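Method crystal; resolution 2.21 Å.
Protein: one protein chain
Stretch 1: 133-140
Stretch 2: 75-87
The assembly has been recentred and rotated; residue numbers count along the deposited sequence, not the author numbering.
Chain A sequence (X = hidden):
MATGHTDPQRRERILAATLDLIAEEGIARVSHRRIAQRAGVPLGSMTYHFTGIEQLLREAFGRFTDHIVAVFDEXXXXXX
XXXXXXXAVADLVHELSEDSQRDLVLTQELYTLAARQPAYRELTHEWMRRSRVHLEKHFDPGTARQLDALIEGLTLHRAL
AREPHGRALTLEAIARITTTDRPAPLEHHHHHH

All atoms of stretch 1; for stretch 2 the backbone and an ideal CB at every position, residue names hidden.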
# COMPACT_ATOMS: atom_id res chain seq x y z
N VAL A 133 12.67 14.65 -3.30
CA VAL A 133 13.37 15.75 -3.94
C VAL A 133 12.41 16.94 -4.07
O VAL A 133 12.69 18.03 -3.57
CB VAL A 133 13.91 15.35 -5.34
CG1 VAL A 133 14.52 16.56 -6.04
CG2 VAL A 133 14.96 14.25 -5.21
N HIS A 134 11.27 16.72 -4.71
CA HIS A 134 10.29 17.79 -4.89
C HIS A 134 9.76 18.32 -3.56
O HIS A 134 9.40 19.49 -3.46
CB HIS A 134 9.13 17.33 -5.75
CG HIS A 134 9.53 16.94 -7.14
ND1 HIS A 134 9.64 15.63 -7.55
CD2 HIS A 134 9.91 17.69 -8.20
CE1 HIS A 134 10.07 15.59 -8.80
NE2 HIS A 134 10.24 16.83 -9.21
N LEU A 135 9.71 17.45 -2.56
CA LEU A 135 9.21 17.86 -1.25
C LEU A 135 10.25 18.76 -0.58
O LEU A 135 9.91 19.72 0.11
CB LEU A 135 8.96 16.62 -0.40
CG LEU A 135 7.55 16.18 0.03
CD1 LEU A 135 6.43 16.66 -0.89
CD2 LEU A 135 7.59 14.68 0.12
N GLU A 136 11.52 18.44 -0.80
CA GLU A 136 12.60 19.22 -0.21
C GLU A 136 12.77 20.60 -0.84
O GLU A 136 13.63 21.37 -0.42
CB GLU A 136 13.92 18.46 -0.29
CG GLU A 136 13.93 17.20 0.55
CD GLU A 136 15.28 16.52 0.53
OE1 GLU A 136 15.37 15.36 0.97
OE2 GLU A 136 16.25 17.17 0.08
N LYS A 137 11.96 20.91 -1.84
CA LYS A 137 12.03 22.23 -2.45
C LYS A 137 11.29 23.21 -1.54
O LYS A 137 11.34 24.42 -1.74
CB LYS A 137 11.39 22.23 -3.84
CG LYS A 137 12.17 21.46 -4.89
CD LYS A 137 11.47 21.53 -6.24
CE LYS A 137 12.13 20.61 -7.26
NZ LYS A 137 11.40 20.66 -8.57
N HIS A 138 10.61 22.67 -0.53
CA HIS A 138 9.86 23.51 0.40
C HIS A 138 10.09 23.19 1.87
O HIS A 138 9.92 24.06 2.72
CB HIS A 138 8.36 23.41 0.12
CG HIS A 138 7.96 23.81 -1.27
ND1 HIS A 138 7.96 22.92 -2.33
CD2 HIS A 138 7.54 24.99 -1.77
CE1 HIS A 138 7.55 23.54 -3.42
NE2 HIS A 138 7.29 24.80 -3.11
N PHE A 139 10.48 21.95 2.16
CA PHE A 139 10.71 21.54 3.54
C PHE A 139 12.09 20.94 3.70
O PHE A 139 12.67 20.46 2.72
CB PHE A 139 9.66 20.51 3.97
CG PHE A 139 8.24 20.96 3.76
CD1 PHE A 139 7.62 21.79 4.69
CD2 PHE A 139 7.54 20.59 2.62
CE1 PHE A 139 6.31 22.25 4.48
CE2 PHE A 139 6.24 21.03 2.40
CZ PHE A 139 5.63 21.86 3.33
N ASP A 140 12.61 20.94 4.92
CA ASP A 140 13.92 20.37 5.20
C ASP A 140 13.87 18.86 4.95
O ASP A 140 12.78 18.27 4.94
CB ASP A 140 14.34 20.67 6.65
CG ASP A 140 13.46 19.98 7.68
OD1 ASP A 140 13.63 18.76 7.88
OD2 ASP A 140 12.61 20.66 8.29
N UNK A 75 2.04 19.49 -8.66
CA UNK A 75 1.45 20.16 -7.50
C UNK A 75 2.43 21.01 -6.71
O UNK A 75 2.15 22.17 -6.41
CB UNK A 75 0.83 19.12 -6.57
N UNK A 76 3.58 20.42 -6.38
CA UNK A 76 4.60 21.10 -5.59
C UNK A 76 5.36 22.18 -6.35
O UNK A 76 5.71 23.22 -5.79
CB UNK A 76 5.60 20.07 -5.06
N UNK A 77 5.63 21.94 -7.63
CA UNK A 77 6.36 22.91 -8.42
C UNK A 77 5.65 24.25 -8.51
O UNK A 77 6.30 25.28 -8.67
CB UNK A 77 6.60 22.36 -9.83
N UNK A 78 4.32 24.23 -8.39
CA UNK A 78 3.53 25.45 -8.48
C UNK A 78 3.33 26.17 -7.14
O UNK A 78 2.59 27.15 -7.07
CB UNK A 78 2.16 25.12 -9.08
N UNK A 79 3.99 25.69 -6.09
CA UNK A 79 3.87 26.30 -4.77
C UNK A 79 4.97 27.34 -4.56
O UNK A 79 6.15 27.06 -4.77
CB UNK A 79 3.93 25.23 -3.68
N UNK A 80 4.57 28.53 -4.12
CA UNK A 80 5.49 29.63 -3.89
C UNK A 80 6.18 29.63 -2.52
O UNK A 80 7.32 30.09 -2.39
CB UNK A 80 4.73 30.95 -4.06
N UNK A 81 5.50 29.11 -1.50
CA UNK A 81 6.04 29.07 -0.15
C UNK A 81 5.53 27.85 0.62
O UNK A 81 4.79 27.03 0.06
CB UNK A 81 5.68 30.35 0.60
N UNK A 82 5.90 27.75 1.90
CA UNK A 82 5.46 26.64 2.74
C UNK A 82 3.94 26.51 2.72
O UNK A 82 3.40 25.43 2.49
CB UNK A 82 5.95 26.83 4.18
N UNK A 83 3.25 27.62 2.98
CA UNK A 83 1.80 27.63 3.01
C UNK A 83 1.16 27.06 1.76
O UNK A 83 0.24 26.25 1.85
CB UNK A 83 1.30 29.06 3.22
N UNK A 84 1.63 27.48 0.59
CA UNK A 84 1.07 26.96 -0.66
C UNK A 84 1.47 25.50 -0.82
O UNK A 84 0.69 24.70 -1.32
CB UNK A 84 1.54 27.78 -1.86
N UNK A 85 2.68 25.16 -0.38
CA UNK A 85 3.17 23.79 -0.46
C UNK A 85 2.27 22.86 0.34
O UNK A 85 1.88 21.79 -0.15
CB UNK A 85 4.61 23.70 0.04
N UNK A 86 1.95 23.25 1.57
CA UNK A 86 1.09 22.44 2.43
C UNK A 86 -0.26 22.23 1.76
O UNK A 86 -0.81 21.13 1.78
CB UNK A 86 0.91 23.10 3.80
N UNK A 87 -0.79 23.31 1.19
CA UNK A 87 -2.08 23.29 0.51
C UNK A 87 -1.97 22.42 -0.74
O UNK A 87 -2.90 21.70 -1.12
CB UNK A 87 -2.53 24.71 0.15

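Position 75 lies on a helix, with nothing of stretch 1 within 5.5 Å of its CB; this contact sets no preference, and the residue is His 75.

At position 76 the CA-to-CB bond points toward stretch 1. The CB sits 4.2 Å from His 134 O and 4.3 Å from His 138 CE1, and Leu 135 CD1 lies a little farther on. A methyl group waiting at medium range favours a branched aliphatic side chain or methionine. The residue is Leu 76, whose CD1 packs 4.0 Å from Leu 135 CD1. Its backbone counts as well: Leu 76 O is 3.0 Å from His 138 CE1, near the ring plane, and accepts from the backbone N of position 79.

Position 77 points sideways, with an ideal CB 5.2 Å from Lys 137 NZ; small or polar residues would do, and glycine fills it as Gly 77. Position 78 points away and tolerates much; it is Ala 78.

Position 79 is tight. Its CB points toward the His 138 ring and lies 3.4 Å from His 138 NE2, so a small side chain is the easy choice. Ala 79 meets that need, and its carbonyl does the polar work: His 138 NE2 donates to Ala 79 O at 3.0 Å with a nearly straight angle of 170°. This is the one hydrogen bond between the stretches.

Position 80 points away and is permissive. It is Ala 80, whose backbone N donates to a side chain at position 84.

Position 81 also turns away, but it immediately precedes a helix, where Asp, Ser, Thr or Asn can cap. Asp 81 does so, its OD2 accepting from the backbone N of position 84 at 3.3 Å.

Position 82 points sideways, its ideal CB 4.6 Å from Phe 139 CE1; a long, flexible chain with an aliphatic stem suits. Arg 82 brings its CG to 4.2 Å from His 138 O.

Positions 83 and 84 leave stretch 1 alone and suit polar residues. They are Asp 83 and Glu 84.

Position 85 faces two rings, its CB 3.6 Å from His 138 CG and 3.9 Å from Phe 139 CZ. Alanine is the natural fit: the methyl of Ala 85 covers one face of the His 138 ring in a CH-pi contact.

Position 86 points sideways past Phe 139, inviting an aliphatic stem. Arg 86 sets its CG 4.0 Å from Phe 139 CZ, at the ring edge, while its guanidinium forms a salt bridge with Asp 83.

Position 87 is out of reach, so this contact leaves its choice open; it is Glu 87.

Stretch 2 75-87: HLGAAADRDEARE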
# COMPACT_ATOMS: atom_id res chain seq x y z
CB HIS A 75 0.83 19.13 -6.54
CG HIS A 75 -0.48 18.59 -7.02
ND1 HIS A 75 -0.56 17.57 -7.94
CD2 HIS A 75 -1.75 18.95 -6.73
CE1 HIS A 75 -1.83 17.32 -8.21
NE2 HIS A 75 -2.58 18.15 -7.49
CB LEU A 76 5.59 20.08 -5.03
CG LEU A 76 5.11 19.12 -3.93
CD1 LEU A 76 4.81 19.90 -2.65
CD2 LEU A 76 3.89 18.38 -4.39
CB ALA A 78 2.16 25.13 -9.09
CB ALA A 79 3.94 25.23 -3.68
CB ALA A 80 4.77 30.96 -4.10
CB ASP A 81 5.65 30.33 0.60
CG ASP A 81 4.21 30.74 0.33
OD1 ASP A 81 3.98 31.52 -0.61
OD2 ASP A 81 3.31 30.25 1.05
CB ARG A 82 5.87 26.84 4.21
CG ARG A 82 7.35 26.77 4.55
CD ARG A 82 7.49 26.84 6.08
NE ARG A 82 6.59 27.85 6.66
CZ ARG A 82 6.34 27.98 7.96
NH1 ARG A 82 5.51 28.92 8.38
NH2 ARG A 82 6.92 27.17 8.85
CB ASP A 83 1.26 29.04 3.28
CG ASP A 83 1.42 29.46 4.73
OD1 ASP A 83 1.07 28.67 5.63
OD2 ASP A 83 1.88 30.60 4.97
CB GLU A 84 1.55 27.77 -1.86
CG GLU A 84 1.23 29.26 -1.79
CD GLU A 84 1.27 29.94 -3.15
OE1 GLU A 84 2.15 29.61 -3.97
OE2 GLU A 84 0.42 30.83 -3.39
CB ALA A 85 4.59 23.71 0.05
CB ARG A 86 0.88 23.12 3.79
CG ARG A 86 2.15 23.31 4.60
CD ARG A 86 1.83 23.88 5.98
NE ARG A 86 3.01 23.94 6.84
CZ ARG A 86 3.78 25.02 6.99
NH1 ARG A 86 4.83 24.97 7.80
NH2 ARG A 86 3.50 26.15 6.35
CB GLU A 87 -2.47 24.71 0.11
CG GLU A 87 -3.97 24.97 0.01
CD GLU A 87 -4.64 25.06 1.37
OE1 GLU A 87 -4.11 25.76 2.25
OE2 GLU A 87 -5.71 24.45 1.55
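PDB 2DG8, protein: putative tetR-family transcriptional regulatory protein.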